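Side-chain contacts in Udp-n-acetylglucosamine pyrophosphorylase (Trypanosoma brucei, PDB 4BQH), which probably catalyses the formation of UDP-N-acetylglucosamine and diphosphate from UTP and N-acetylglucosamine 1-phosphate: residues A36-T39 and A40-T43; V178-S181 and G182-A186. One frame throughout, in Å; residues are numbered along the deposited sequence.

Contact 1: A36-T39 and A40-T43; sequences ASLT and AQIT
Leu-38 with Ile-42 and Thr-39 with Thr-43 are neighbours one turn apart on the alpha-helix 32-44, in the N-terminal helical part of the chain, where helices 7-15 and 21-29 pack against this one. The backbone runs in plain i to i+4 fashion, with Ile-42 N 3.0 Å from Leu-38 O. On the face turned to helix 21-29, Leu-38 CG meets Ile-42 CD1 at 4.2 Å. Ile-42 also folds back over the preceding turn: its CG1 stands beside its own backbone N (chi1 -65°) and rests 3.4 Å from Leu-38 O. Leu-38 CD1 approaches Gln-41 OE1 at 3.9 Å, but that amide oxygen takes its hydrogen bond from Ile-231 N, tying the helix to strand 230-234. The two threonines lie side by side and point the same way, yet only the hydroxyl of Thr-43 bonds across the contact; Thr-39 OG1 turns back to Arg-35 O. Two donors grip Thr-39 O, reaching it from opposite faces of its plane. One is Thr-43 N at 2.9 Å; the other is the hydroxyl Thr-43 OG1, 2.7 Å from Thr-39 O and 37° out of the carbonyl plane.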
# COMPACT_ATOMS: atom_id res chain seq x y z
N ALA A 36 25.83 -14.34 -17.63
CA ALA A 36 24.43 -14.18 -18.03
C ALA A 36 23.47 -13.99 -16.85
O ALA A 36 22.57 -13.14 -16.91
CB ALA A 36 23.98 -15.32 -18.92
N SER A 37 23.63 -14.76 -15.78
CA SER A 37 22.67 -14.61 -14.68
C SER A 37 22.90 -13.30 -13.93
O SER A 37 21.94 -12.65 -13.51
CB SER A 37 22.70 -15.80 -13.71
OG SER A 37 23.98 -15.91 -13.13
N LEU A 38 24.17 -12.91 -13.78
CA LEU A 38 24.49 -11.64 -13.14
C LEU A 38 23.95 -10.48 -13.97
O LEU A 38 23.41 -9.51 -13.43
CB LEU A 38 26.01 -11.53 -12.97
CG LEU A 38 26.63 -10.72 -11.84
CD1 LEU A 38 25.84 -10.80 -10.54
CD2 LEU A 38 28.05 -11.27 -11.64
N THR A 39 24.11 -10.58 -15.30
CA THR A 39 23.53 -9.61 -16.22
C THR A 39 22.00 -9.52 -16.08
O THR A 39 21.44 -8.40 -15.98
CB THR A 39 23.94 -9.93 -17.69
OG1 THR A 39 25.37 -9.81 -17.84
CG2 THR A 39 23.26 -8.97 -18.65
N ALA A 40 21.32 -10.67 -16.05
CA ALA A 40 19.86 -10.66 -15.95
C ALA A 40 19.45 -10.00 -14.63
O ALA A 40 18.52 -9.20 -14.61
CB ALA A 40 19.29 -12.07 -16.02
N GLN A 41 20.16 -10.32 -13.55
CA GLN A 41 19.80 -9.76 -12.24
C GLN A 41 19.98 -8.25 -12.22
O GLN A 41 19.06 -7.53 -11.85
CB GLN A 41 20.60 -10.40 -11.11
CG GLN A 41 20.22 -9.85 -9.74
CD GLN A 41 21.18 -10.30 -8.64
OE1 GLN A 41 22.33 -10.65 -8.90
NE2 GLN A 41 20.70 -10.27 -7.38
N ILE A 42 21.14 -7.77 -12.62
CA ILE A 42 21.42 -6.33 -12.55
C ILE A 42 20.50 -5.56 -13.50
O ILE A 42 20.04 -4.46 -13.18
CB ILE A 42 22.91 -6.03 -12.82
CG1 ILE A 42 23.78 -6.63 -11.71
CG2 ILE A 42 23.17 -4.53 -12.95
CD1 ILE A 42 25.25 -6.72 -12.11
N THR A 43 20.18 -6.17 -14.64
CA THR A 43 19.25 -5.59 -15.64
C THR A 43 17.78 -5.56 -15.20
O THR A 43 17.12 -4.51 -15.29
CB THR A 43 19.39 -6.32 -17.00
OG1 THR A 43 20.75 -6.22 -17.45
CG2 THR A 43 18.49 -5.70 -18.05

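Contact 2: V178-S181 and G182-A186; sequences VMTS and GQNDA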
# COMPACT_ATOMS: atom_id res chain seq x y z
N VAL A 178 0.34 -1.81 -10.46
CA VAL A 178 0.70 -3.01 -9.70
C VAL A 178 2.23 -3.06 -9.62
O VAL A 178 2.89 -3.29 -10.64
CB VAL A 178 0.14 -4.28 -10.39
CG1 VAL A 178 0.53 -5.53 -9.61
CG2 VAL A 178 -1.37 -4.16 -10.48
N MET A 179 2.79 -2.81 -8.44
CA MET A 179 4.24 -2.74 -8.31
C MET A 179 4.82 -4.10 -7.97
O MET A 179 4.81 -4.54 -6.83
CB MET A 179 4.70 -1.66 -7.31
CG MET A 179 6.21 -1.41 -7.51
SD MET A 179 6.82 -0.09 -6.45
CE MET A 179 6.98 -0.95 -4.91
N THR A 180 5.34 -4.75 -8.99
CA THR A 180 5.79 -6.13 -8.89
C THR A 180 7.26 -6.14 -8.43
O THR A 180 7.86 -5.09 -8.21
CB THR A 180 5.67 -6.79 -10.26
OG1 THR A 180 6.36 -5.97 -11.22
CG2 THR A 180 4.19 -6.91 -10.67
N SER A 181 7.82 -7.33 -8.29
CA SER A 181 9.28 -7.47 -8.27
C SER A 181 9.77 -7.88 -9.65
O SER A 181 8.99 -8.38 -10.49
CB SER A 181 9.71 -8.51 -7.22
OG SER A 181 9.35 -9.83 -7.61
N GLY A 182 11.07 -7.70 -9.90
CA GLY A 182 11.67 -8.18 -11.13
C GLY A 182 11.36 -9.66 -11.33
O GLY A 182 10.98 -10.10 -12.42
N GLN A 183 11.47 -10.42 -10.25
CA GLN A 183 11.27 -11.85 -10.35
C GLN A 183 9.83 -12.30 -10.47
O GLN A 183 9.58 -13.32 -11.10
CB GLN A 183 11.98 -12.57 -9.21
CG GLN A 183 13.49 -12.54 -9.39
CD GLN A 183 14.22 -13.40 -8.39
OE1 GLN A 183 13.91 -13.40 -7.19
NE2 GLN A 183 15.21 -14.15 -8.87
N ASN A 184 8.88 -11.56 -9.90
CA ASN A 184 7.49 -11.99 -9.90
C ASN A 184 6.59 -11.31 -10.93
O ASN A 184 5.39 -11.58 -11.00
CB ASN A 184 6.89 -11.98 -8.47
CG ASN A 184 6.37 -10.60 -8.03
OD1 ASN A 184 6.29 -9.65 -8.81
ND2 ASN A 184 6.00 -10.51 -6.76
N ASP A 185 7.19 -10.44 -11.75
CA ASP A 185 6.39 -9.61 -12.64
C ASP A 185 5.62 -10.45 -13.67
O ASP A 185 4.41 -10.31 -13.81
CB ASP A 185 7.23 -8.52 -13.31
CG ASP A 185 6.40 -7.65 -14.24
OD1 ASP A 185 6.18 -8.05 -15.40
OD2 ASP A 185 5.93 -6.59 -13.81
N ALA A 186 6.34 -11.35 -14.34
CA ALA A 186 5.73 -12.16 -15.40
C ALA A 186 4.60 -13.02 -14.87
O ALA A 186 3.53 -13.09 -15.46
CB ALA A 186 6.80 -13.02 -16.07
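Ser-181 and Asn-184 bind each other reciprocally, side chain to backbone, with the bonding pattern known from capping boxes, where the chain turns from strand 175-180 toward helix 185-194. Ser-181 OG, swung in between its own backbone N and carbonyl carbon (chi1 70°), receives Asn-184 N at 2.9 Å. In return, Asn-184 OD1 takes the amide of Ser-181 N at 2.8 Å, the donor standing 51° above the plane of the side-chain carbonyl. A second, weak bond runs from Asn-184 N to Ser-181 O. The other end of the Asn-184 amide is fixed too, because ND2 donates to Ala-120 O, and this holds the group's rotation. Just beside it, Thr-180 OG1 donates to Asp-185 OD2 at 2.7 Å, and OD2 accepts through its anti lone pair, the one directed away from the other carboxylate oxygen. Asp-185 extends its carboxylate with CG opposite the backbone N (chi1 -180°), and OD1 is taken by Gln-189 NE2 on the following turn. The turn joins the first strand and the helix of the beta-alpha-beta unit 175-180, 185-194 and 205-209, in which Thr-180 lies on Ala-209 and Asp-185 on Phe-207.

Contact 1 closes well before contact 2 opens along the chain, and the two do not touch: their centres are 16 Å apart and their nearest atoms about 7 Å. One link between their surroundings is Gln-183 of contact 2, whose side chain touches Glu-45, just beyond the end of the helix that holds contact 1. One contact belongs to the N-terminal helices, the other to the central sheet region. The bound allosteric inhibitor lies at a similar remove from both, about 11 Å from the side chain of Ile-42 and about 11 Å from that of Ser-181, so neither of these two side chains touches it.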